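PDB 5M11: immunoreactive 84kD antigen PG93 from Porphyromonas gingivalis, which is an essential bacterial surface component of the type IX secretion system and binds zinc and calcium ions. Local coordinates for residues Gly59-Ser64 with Gly93-Val98; Arg325-Ser330 with Ile374-Ser379; Asn434-Leu439 with Met473-Asn478; Asp672-Tyr677 with Lys750-Ala755. One frame throughout, in Å; residues are numbered along the deposited sequence.

Contact 1. Residues Gly59-Ser64 with Gly93-Val98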
# COMPACT_ATOMS: atom_id res chain seq x y z
N GLY A 59 5.97 14.77 -6.33
CA GLY A 59 5.73 16.10 -5.77
C GLY A 59 4.41 16.25 -5.04
O GLY A 59 4.16 17.31 -4.47
N LEU A 60 3.58 15.21 -5.04
CA LEU A 60 2.28 15.21 -4.37
C LEU A 60 2.48 15.15 -2.86
O LEU A 60 3.48 14.59 -2.39
CB LEU A 60 1.39 14.06 -4.87
CG LEU A 60 0.48 14.32 -6.10
CD1 LEU A 60 1.27 14.65 -7.37
CD2 LEU A 60 -0.35 13.10 -6.40
N SER A 61 1.57 15.76 -2.10
CA SER A 61 1.65 15.92 -0.65
C SER A 61 1.02 14.78 0.17
O SER A 61 1.23 14.75 1.38
CB SER A 61 1.01 17.23 -0.24
OG SER A 61 1.34 18.31 -1.10
N ASP A 62 0.21 13.88 -0.46
CA ASP A 62 -0.46 12.78 0.26
C ASP A 62 -0.69 11.54 -0.64
O ASP A 62 -0.33 11.58 -1.82
CB ASP A 62 -1.79 13.26 0.88
CG ASP A 62 -1.98 12.80 2.32
OD1 ASP A 62 -1.50 11.67 2.67
OD2 ASP A 62 -2.60 13.56 3.09
N THR A 63 -1.30 10.46 -0.09
CA THR A 63 -1.40 9.18 -0.78
C THR A 63 -2.74 8.80 -1.50
O THR A 63 -2.63 8.42 -2.68
CB THR A 63 -1.05 8.04 0.20
OG1 THR A 63 0.20 8.36 0.83
CG2 THR A 63 -0.93 6.67 -0.48
N SER A 64 -3.92 8.73 -0.85
CA SER A 64 -5.08 8.19 -1.59
C SER A 64 -5.99 9.26 -2.17
O SER A 64 -6.67 9.98 -1.43
CB SER A 64 -5.91 7.23 -0.74
OG SER A 64 -5.10 6.28 -0.08
N GLY A 93 3.33 21.67 -13.64
CA GLY A 93 3.41 20.47 -12.83
C GLY A 93 3.90 20.74 -11.42
O GLY A 93 4.54 19.89 -10.79
N ARG A 94 3.62 21.94 -10.92
CA ARG A 94 4.00 22.36 -9.58
C ARG A 94 2.82 22.16 -8.65
O ARG A 94 1.69 22.58 -8.95
CB ARG A 94 4.49 23.82 -9.58
CG ARG A 94 5.61 24.07 -10.59
CD ARG A 94 6.25 25.45 -10.44
NE ARG A 94 5.33 26.53 -10.82
CZ ARG A 94 5.33 27.75 -10.29
NH1 ARG A 94 6.20 28.06 -9.33
NH2 ARG A 94 4.46 28.66 -10.70
N VAL A 95 3.08 21.48 -7.53
CA VAL A 95 2.08 21.12 -6.53
C VAL A 95 2.00 22.18 -5.41
O VAL A 95 3.04 22.62 -4.91
CB VAL A 95 2.40 19.72 -5.94
CG1 VAL A 95 1.43 19.33 -4.82
CG2 VAL A 95 2.43 18.66 -7.03
N THR A 96 0.78 22.56 -5.01
CA THR A 96 0.57 23.51 -3.92
C THR A 96 -0.39 22.87 -2.94
O THR A 96 -1.51 22.48 -3.33
CB THR A 96 0.09 24.86 -4.45
OG1 THR A 96 0.89 25.24 -5.56
CG2 THR A 96 0.15 25.92 -3.41
N ASN A 97 0.04 22.73 -1.67
CA ASN A 97 -0.77 22.05 -0.65
C ASN A 97 -1.83 22.97 -0.01
O ASN A 97 -1.55 24.13 0.25
CB ASN A 97 0.13 21.44 0.44
CG ASN A 97 -0.46 20.26 1.18
OD1 ASN A 97 -0.17 20.02 2.36
ND2 ASN A 97 -1.29 19.46 0.50
N VAL A 98 -3.03 22.43 0.25
CA VAL A 98 -4.10 23.15 0.95
C VAL A 98 -4.58 22.19 2.08
O VAL A 98 -5.54 21.44 1.89
CB VAL A 98 -5.24 23.65 0.01
CG1 VAL A 98 -6.21 24.56 0.74
CG2 VAL A 98 -4.69 24.37 -1.23
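This contact lies in the N-terminal beta-propeller domain, on the outer side of one four-stranded blade. The loop 59-64 links strand 52-54 of one blade to strand 65-71 of the next. On its way it passes strand 95-98, the outermost strand of that next blade. The isopropyl group of V95 is turned toward the loop and straddles the carbonyl of G59. V95 CB lies 3.3 Å from G59 O, and both methyls stay close to the same oxygen. CG1 is anti to the backbone N of V95 (chi1 176°), and CG2 lies beside that N. L60 starts off away from the strand, but its branch swings back. Its CD1 meets V95 CG2 at 4.2 Å, and the two side chains cross at about a right angle. G59 has a phi of 120°, a backbone shape that calls for glycine. Further along, S61 and N97 both point across the gap. S61 CB sits 3.3 Å from N97 ND2. S61 OG and N97 ND2 are also 3.3 Å apart, but the geometry is too bent for a hydrogen bond. N97 ND2 bonds instead to N85 OD1. The two side chains also share a partner on strand 86-89: both S61 OG and N97 ND2 bond to D87 OD1.

Contact 2. Residues Arg325-Ser330 with Ile374-Ser379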
# COMPACT_ATOMS: atom_id res chain seq x y z
N ARG A 325 12.93 -12.97 -7.98
CA ARG A 325 11.52 -12.66 -8.13
C ARG A 325 10.87 -12.43 -6.79
O ARG A 325 11.27 -13.05 -5.79
CB ARG A 325 10.78 -13.82 -8.83
CG ARG A 325 10.75 -13.75 -10.33
CD ARG A 325 10.36 -15.07 -10.95
NE ARG A 325 10.45 -15.01 -12.41
CZ ARG A 325 11.51 -15.37 -13.12
NH1 ARG A 325 12.59 -15.87 -12.52
NH2 ARG A 325 11.51 -15.25 -14.44
N LEU A 326 9.84 -11.58 -6.77
CA LEU A 326 9.03 -11.31 -5.58
C LEU A 326 7.76 -12.12 -5.73
O LEU A 326 7.20 -12.19 -6.82
CB LEU A 326 8.75 -9.80 -5.43
CG LEU A 326 7.88 -9.34 -4.24
CD1 LEU A 326 8.71 -9.18 -2.99
CD2 LEU A 326 7.20 -8.03 -4.55
N TYR A 327 7.33 -12.78 -4.66
CA TYR A 327 6.10 -13.57 -4.61
C TYR A 327 5.24 -12.94 -3.54
O TYR A 327 5.70 -12.75 -2.42
CB TYR A 327 6.40 -15.07 -4.32
CG TYR A 327 7.28 -15.76 -5.35
CD1 TYR A 327 6.73 -16.65 -6.27
CD2 TYR A 327 8.66 -15.55 -5.38
CE1 TYR A 327 7.53 -17.29 -7.21
CE2 TYR A 327 9.46 -16.19 -6.33
CZ TYR A 327 8.90 -17.06 -7.24
OH TYR A 327 9.70 -17.68 -8.16
N ALA A 328 4.02 -12.52 -3.89
CA ALA A 328 3.12 -11.87 -2.95
C ALA A 328 1.70 -12.43 -3.01
O ALA A 328 1.18 -12.75 -4.09
CB ALA A 328 3.10 -10.39 -3.21
N ALA A 329 1.08 -12.52 -1.82
CA ALA A 329 -0.29 -12.98 -1.58
C ALA A 329 -1.07 -11.84 -0.99
O ALA A 329 -0.63 -11.21 -0.03
CB ALA A 329 -0.29 -14.18 -0.62
N SER A 330 -2.22 -11.54 -1.57
CA SER A 330 -2.99 -10.40 -1.11
C SER A 330 -4.01 -10.78 -0.03
O SER A 330 -4.09 -10.07 0.97
CB SER A 330 -3.67 -9.71 -2.29
OG SER A 330 -4.66 -10.51 -2.90
N ILE A 374 -3.26 -16.68 1.23
CA ILE A 374 -2.53 -16.08 2.35
C ILE A 374 -1.04 -16.52 2.53
O ILE A 374 -0.36 -15.92 3.38
CB ILE A 374 -3.30 -16.32 3.67
CG1 ILE A 374 -3.75 -17.78 3.80
CG2 ILE A 374 -4.48 -15.36 3.80
CD1 ILE A 374 -3.69 -18.24 5.10
N ASP A 375 -0.56 -17.55 1.80
CA ASP A 375 0.85 -17.96 1.92
C ASP A 375 1.38 -18.54 0.60
O ASP A 375 0.66 -19.17 -0.17
CB ASP A 375 1.09 -18.94 3.09
CG ASP A 375 2.43 -18.79 3.84
OD1 ASP A 375 3.38 -18.19 3.26
OD2 ASP A 375 2.53 -19.29 4.97
N ILE A 376 2.67 -18.29 0.36
CA ILE A 376 3.43 -18.75 -0.80
C ILE A 376 4.56 -19.64 -0.32
O ILE A 376 5.08 -19.46 0.80
CB ILE A 376 3.98 -17.56 -1.65
CG1 ILE A 376 3.00 -16.34 -1.72
CG2 ILE A 376 4.41 -18.03 -3.06
CD1 ILE A 376 1.74 -16.48 -2.64
N ALA A 377 4.93 -20.62 -1.16
CA ALA A 377 6.06 -21.52 -0.97
C ALA A 377 6.66 -21.77 -2.33
O ALA A 377 5.97 -22.31 -3.19
CB ALA A 377 5.65 -22.81 -0.28
N VAL A 378 7.88 -21.30 -2.56
CA VAL A 378 8.58 -21.43 -3.84
C VAL A 378 9.55 -22.61 -3.77
O VAL A 378 10.26 -22.75 -2.78
CB VAL A 378 9.33 -20.12 -4.21
CG1 VAL A 378 9.87 -20.18 -5.63
CG2 VAL A 378 8.45 -18.90 -4.02
N SER A 379 9.62 -23.41 -4.82
CA SER A 379 10.58 -24.51 -4.81
C SER A 379 12.00 -23.98 -5.01
O SER A 379 12.20 -22.84 -5.44
CB SER A 379 10.23 -25.54 -5.87
OG SER A 379 10.43 -25.00 -7.16
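A methyl group sits almost exactly over the centre of a tyrosine ring. V378 CG2 is 3.4 Å from the centroid of the Y327 ring and only 3° off the ring normal, a CH-pi contact. The two side chains reach toward each other tip to tip. V378 CG1 lies by the CZ-OH end of the ring, 3.6 Å from Y327 OH. That hydroxyl is hydrogen-bonded to P383 O, and F386 meets the ring edge-to-face. I376 CG2 touches Y327 CB at 3.8 Å, the side chains crossing at about a right angle. I376 CD1 goes the other way and meets A329 CB at 3.7 Å. The strands 325-329 and 374-378 run nearly antiparallel, at 153°, yet no hydrogen bond joins them. They belong to successive four-stranded sheets that pack face to face, as blades of a beta-propeller do. I374 and D375 form a classic beta bulge against strand 386-390. D375 points away from the apolar seam, and its OD1 comes close to E318 OE2. E318 can bind zinc, though none sits on it here, and the paired carboxylates may favour a cation or a shared proton. The contact proper is apolar, held by methyls and an aromatic face.

Contact 3. Residues Asn434-Leu439 with Met473-Asn478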
# COMPACT_ATOMS: atom_id res chain seq x y z
N ASN A 434 10.71 -31.24 -0.63
CA ASN A 434 9.36 -31.59 -0.17
C ASN A 434 8.62 -30.37 0.34
O ASN A 434 9.24 -29.44 0.84
CB ASN A 434 9.43 -32.63 0.94
CG ASN A 434 10.02 -33.94 0.51
OD1 ASN A 434 9.62 -34.53 -0.50
ND2 ASN A 434 10.99 -34.40 1.29
N LEU A 435 7.29 -30.39 0.26
CA LEU A 435 6.49 -29.29 0.74
C LEU A 435 5.90 -29.62 2.10
O LEU A 435 5.03 -30.48 2.21
CB LEU A 435 5.38 -28.94 -0.26
CG LEU A 435 4.41 -27.83 0.19
CD1 LEU A 435 5.04 -26.44 0.06
CD2 LEU A 435 3.12 -27.90 -0.57
N TRP A 436 6.36 -28.93 3.12
CA TRP A 436 5.83 -29.01 4.48
C TRP A 436 4.84 -27.87 4.68
O TRP A 436 5.03 -26.76 4.15
CB TRP A 436 6.96 -28.95 5.50
CG TRP A 436 7.82 -30.16 5.44
CD1 TRP A 436 8.88 -30.37 4.61
CD2 TRP A 436 7.62 -31.38 6.16
NE1 TRP A 436 9.37 -31.64 4.79
CE2 TRP A 436 8.64 -32.27 5.77
CE3 TRP A 436 6.69 -31.80 7.13
CZ2 TRP A 436 8.75 -33.56 6.29
CZ3 TRP A 436 6.80 -33.07 7.66
CH2 TRP A 436 7.81 -33.94 7.22
N GLY A 437 3.78 -28.13 5.41
CA GLY A 437 2.78 -27.12 5.65
C GLY A 437 1.84 -27.52 6.76
O GLY A 437 1.82 -28.68 7.18
N THR A 438 1.06 -26.55 7.22
CA THR A 438 0.10 -26.75 8.29
C THR A 438 -1.31 -26.39 7.79
O THR A 438 -1.46 -25.67 6.80
CB THR A 438 0.52 -25.97 9.55
OG1 THR A 438 0.16 -24.59 9.40
CG2 THR A 438 2.01 -26.13 9.89
N LEU A 439 -2.34 -26.94 8.47
CA LEU A 439 -3.77 -26.74 8.19
C LEU A 439 -4.48 -26.29 9.45
O LEU A 439 -4.17 -26.77 10.56
CB LEU A 439 -4.42 -28.05 7.70
CG LEU A 439 -3.80 -28.78 6.51
CD1 LEU A 439 -3.93 -30.29 6.68
CD2 LEU A 439 -4.42 -28.34 5.22
N MET A 473 6.16 -20.91 8.72
CA MET A 473 7.12 -21.96 9.04
C MET A 473 8.55 -21.60 8.64
O MET A 473 8.78 -21.13 7.53
CB MET A 473 6.70 -23.28 8.35
CG MET A 473 7.55 -24.49 8.71
SD MET A 473 7.02 -25.97 7.80
CE MET A 473 5.40 -26.25 8.53
N ILE A 474 9.50 -21.84 9.55
CA ILE A 474 10.90 -21.68 9.19
C ILE A 474 11.54 -23.04 9.42
O ILE A 474 11.19 -23.71 10.39
CB ILE A 474 11.67 -20.50 9.82
CG1 ILE A 474 11.93 -20.66 11.32
CG2 ILE A 474 10.97 -19.18 9.52
CD1 ILE A 474 12.99 -19.76 11.79
N ILE A 475 12.35 -23.50 8.46
CA ILE A 475 13.02 -24.80 8.51
C ILE A 475 14.53 -24.54 8.65
O ILE A 475 15.17 -24.09 7.69
CB ILE A 475 12.65 -25.69 7.27
CG1 ILE A 475 11.13 -25.91 7.13
CG2 ILE A 475 13.40 -27.01 7.24
CD1 ILE A 475 10.66 -26.49 5.75
N LEU A 476 15.09 -24.79 9.84
CA LEU A 476 16.52 -24.61 10.13
C LEU A 476 17.38 -25.62 9.35
O LEU A 476 16.86 -26.70 9.01
CB LEU A 476 16.78 -24.74 11.64
CG LEU A 476 16.98 -23.42 12.36
CD1 LEU A 476 15.70 -22.90 12.92
CD2 LEU A 476 18.00 -23.54 13.44
N PRO A 477 18.70 -25.31 9.08
CA PRO A 477 19.55 -26.24 8.32
C PRO A 477 19.60 -27.69 8.85
O PRO A 477 19.68 -28.60 8.03
CB PRO A 477 20.93 -25.59 8.42
CG PRO A 477 20.63 -24.15 8.44
CD PRO A 477 19.44 -24.06 9.36
N ASN A 478 19.48 -27.89 10.17
CA ASN A 478 19.48 -29.24 10.77
C ASN A 478 18.12 -29.99 10.57
O ASN A 478 17.98 -31.13 11.02
CB ASN A 478 19.80 -29.14 12.26
CG ASN A 478 18.77 -28.41 13.08
OD1 ASN A 478 18.05 -27.53 12.60
ND2 ASN A 478 18.70 -28.74 14.34
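W436 NE1 is gripped by one hydrogen bond, to D430 OD2, while D430 OD1 takes the backbone N-H of N434, so one carboxylate holds two points of the same segment, the loop residue N434 and W436 of the strand. K481 adds a cation-pi interaction with the indole, and D502, a ligand of the calcium bound about 7 Å from the W436 side chain, touches that side chain too. The first bond of W436 points to the segment 473-478, but the indole then leads away from it. It is therefore W436 CB that meets M473 SD, at 3.8 Å. Strands 435-439 and 473-475 belong to two successive four-stranded antiparallel sheets, stacked face to face like neighbouring blades of a beta-propeller. Their directions differ by 150°, their axes come within 8.8 Å, and no hydrogen bond links them. M473 bridges the gap. Its chain runs out extended, with CG anti to the backbone N (chi1 -174°), and bends at chi3 (-67°). The bend lays CE against the backbone of G437, with CE 4.0 Å from G437 CA. CE also meets T438 CG2 at 3.7 Å, the two side chains crossing obliquely. T438 OG1 bonds to K425 O on strand 422-429, which leaves the methyl for M473. I475 CD1 comes obliquely to the indole, 4.4 Å from W436 CD1.

Contact 4. Residues Asp672-Tyr677 with Lys750-Ala755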
# COMPACT_ATOMS: atom_id res chain seq x y z
N ASP A 672 31.80 3.40 -7.81
CA ASP A 672 31.95 4.41 -8.86
C ASP A 672 30.93 5.55 -8.71
O ASP A 672 31.08 6.59 -9.36
CB ASP A 672 31.81 3.76 -10.26
CG ASP A 672 33.01 2.99 -10.78
OD1 ASP A 672 33.01 2.63 -11.98
OD2 ASP A 672 33.93 2.69 -9.97
N GLY A 673 29.92 5.35 -7.86
CA GLY A 673 28.88 6.34 -7.62
C GLY A 673 28.98 7.16 -6.35
O GLY A 673 28.01 7.84 -6.00
N VAL A 674 30.11 7.13 -5.64
CA VAL A 674 30.22 7.91 -4.39
C VAL A 674 30.37 9.41 -4.74
O VAL A 674 31.01 9.74 -5.74
CB VAL A 674 31.35 7.38 -3.44
CG1 VAL A 674 31.39 8.18 -2.14
CG2 VAL A 674 31.16 5.90 -3.13
N TYR A 675 29.73 10.31 -3.95
CA TYR A 675 29.78 11.77 -4.13
C TYR A 675 29.45 12.55 -2.84
O TYR A 675 28.77 12.03 -1.96
CB TYR A 675 28.86 12.21 -5.28
CG TYR A 675 27.38 11.99 -5.03
CD1 TYR A 675 26.53 13.06 -4.78
CD2 TYR A 675 26.82 10.72 -5.14
CE1 TYR A 675 25.16 12.88 -4.61
CE2 TYR A 675 25.44 10.53 -4.99
CZ TYR A 675 24.62 11.60 -4.71
OH TYR A 675 23.28 11.41 -4.51
N VAL A 676 29.95 13.80 -2.73
CA VAL A 676 29.70 14.68 -1.58
C VAL A 676 28.86 15.84 -2.04
O VAL A 676 29.13 16.42 -3.09
CB VAL A 676 30.98 15.25 -0.88
CG1 VAL A 676 30.69 15.64 0.56
CG2 VAL A 676 32.16 14.30 -0.95
N TYR A 677 27.87 16.21 -1.23
CA TYR A 677 27.02 17.35 -1.50
C TYR A 677 26.68 18.02 -0.18
O TYR A 677 26.31 17.34 0.79
CB TYR A 677 25.77 17.01 -2.34
CG TYR A 677 24.73 16.17 -1.65
CD1 TYR A 677 23.63 16.76 -1.03
CD2 TYR A 677 24.80 14.78 -1.66
CE1 TYR A 677 22.64 15.99 -0.42
CE2 TYR A 677 23.83 14.00 -1.03
CZ TYR A 677 22.74 14.61 -0.41
OH TYR A 677 21.79 13.83 0.22
N LYS A 750 37.88 3.94 -2.89
CA LYS A 750 37.41 5.09 -3.64
C LYS A 750 37.82 6.37 -2.91
O LYS A 750 37.40 6.64 -1.78
CB LYS A 750 35.89 5.02 -3.88
CG LYS A 750 35.37 6.04 -4.89
CD LYS A 750 35.77 5.74 -6.34
CE LYS A 750 35.15 6.73 -7.30
NZ LYS A 750 35.41 6.36 -8.71
N LEU A 751 38.70 7.13 -3.55
CA LEU A 751 39.17 8.37 -2.98
C LEU A 751 38.53 9.51 -3.73
O LEU A 751 38.76 9.69 -4.93
CB LEU A 751 40.70 8.44 -3.01
CG LEU A 751 41.37 9.64 -2.34
CD1 LEU A 751 40.91 9.84 -0.90
CD2 LEU A 751 42.88 9.51 -2.41
N ILE A 752 37.66 10.24 -3.03
CA ILE A 752 36.95 11.39 -3.59
C ILE A 752 37.23 12.63 -2.72
O ILE A 752 37.42 12.51 -1.50
CB ILE A 752 35.44 11.10 -3.81
CG1 ILE A 752 34.66 10.99 -2.49
CG2 ILE A 752 35.23 9.85 -4.70
CD1 ILE A 752 33.25 11.42 -2.61
N ARG A 753 37.30 13.81 -3.34
CA ARG A 753 37.62 15.04 -2.63
C ARG A 753 36.50 16.07 -2.76
O ARG A 753 35.79 16.09 -3.77
CB ARG A 753 38.94 15.63 -3.16
CG ARG A 753 40.17 14.82 -2.81
CD ARG A 753 41.28 15.10 -3.80
NE ARG A 753 42.59 14.67 -3.30
CZ ARG A 753 43.55 15.50 -2.86
NH1 ARG A 753 43.35 16.81 -2.85
NH2 ARG A 753 44.71 15.01 -2.43
N PHE A 754 36.35 16.94 -1.73
CA PHE A 754 35.38 18.04 -1.68
C PHE A 754 36.03 19.27 -1.01
O PHE A 754 36.93 19.12 -0.17
CB PHE A 754 34.08 17.65 -0.97
CG PHE A 754 34.18 17.52 0.53
CD1 PHE A 754 33.92 18.62 1.36
CD2 PHE A 754 34.55 16.32 1.12
CE1 PHE A 754 34.04 18.51 2.74
CE2 PHE A 754 34.64 16.21 2.51
CZ PHE A 754 34.39 17.30 3.31
N ALA A 755 35.56 20.47 -1.37
CA ALA A 755 36.13 21.70 -0.85
C ALA A 755 35.25 22.40 0.19
O ALA A 755 34.02 22.42 0.07
CB ALA A 755 36.40 22.64 -2.01
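The tip of I752 is the main bump here, and two valines form its hollow. I752 CG1 takes the crowded position between the backbone N and the carbonyl carbon. I752 CD1 enters between V674 and V676, 3.8 Å from V674 CG1 and 3.5 Å from V676 CG2. The floor of the hollow is the backbone of Y675, with Y675 CA 3.8 Å from the same methyl. I752 crosses V674 at about a right angle and V676 obliquely. V676 CG2 in turn sits between I752 CD1 and the ring of F754, 3.8 Å from F754 CD2. V676 CG1 lies over one face of that ring, offset toward the rim, in a CH-pi contact 4.2 Å from the centroid and 24° off the normal. At the other end, K750 bends at chi2 (71°), and its chain passes V674. The ammonium comes up to the start of the segment 672-677, with K750 NZ 4.2 Å from D672 OD2. That is beyond a salt bridge, though weak attraction is likely. D672 OD1 is hydrogen-bonded to S669 OG. Strands 675-677 and 750-755 run nearly parallel, at 18°, with no hydrogen bond between them. V689 and I691 of the neighbouring strand 689-692 touch V676, and V739 touches both I752 and F754 in the other sheet. Two antiparallel sheets facing each other across an apolar layer make a beta-sandwich, here near the C-terminus.

How the contacts relate
Contacts 2 and 3 have centres 15 Å apart. Contact 2 joins the sheets of 325-329 and 373-378, contact 3 those of 435-439 and 469-475. The middle two sheets meet where A377 CB touches L435 CD1 at 3.7 Å, so four successive blades pack in a row. The D375 side chain of contact 2 is about 6 Å from a bound zinc, and a calcium lies near contact 3. Contact 1, away from the metal-binding residues, is on the opposite side of the chain's centre, 34 and 46 Å from contacts 2 and 3, between centres. Contact 4 is centred 33, 40 and 47 Å from contacts 1, 2 and 3; its V674 side chain is about 11 Å from a calcium.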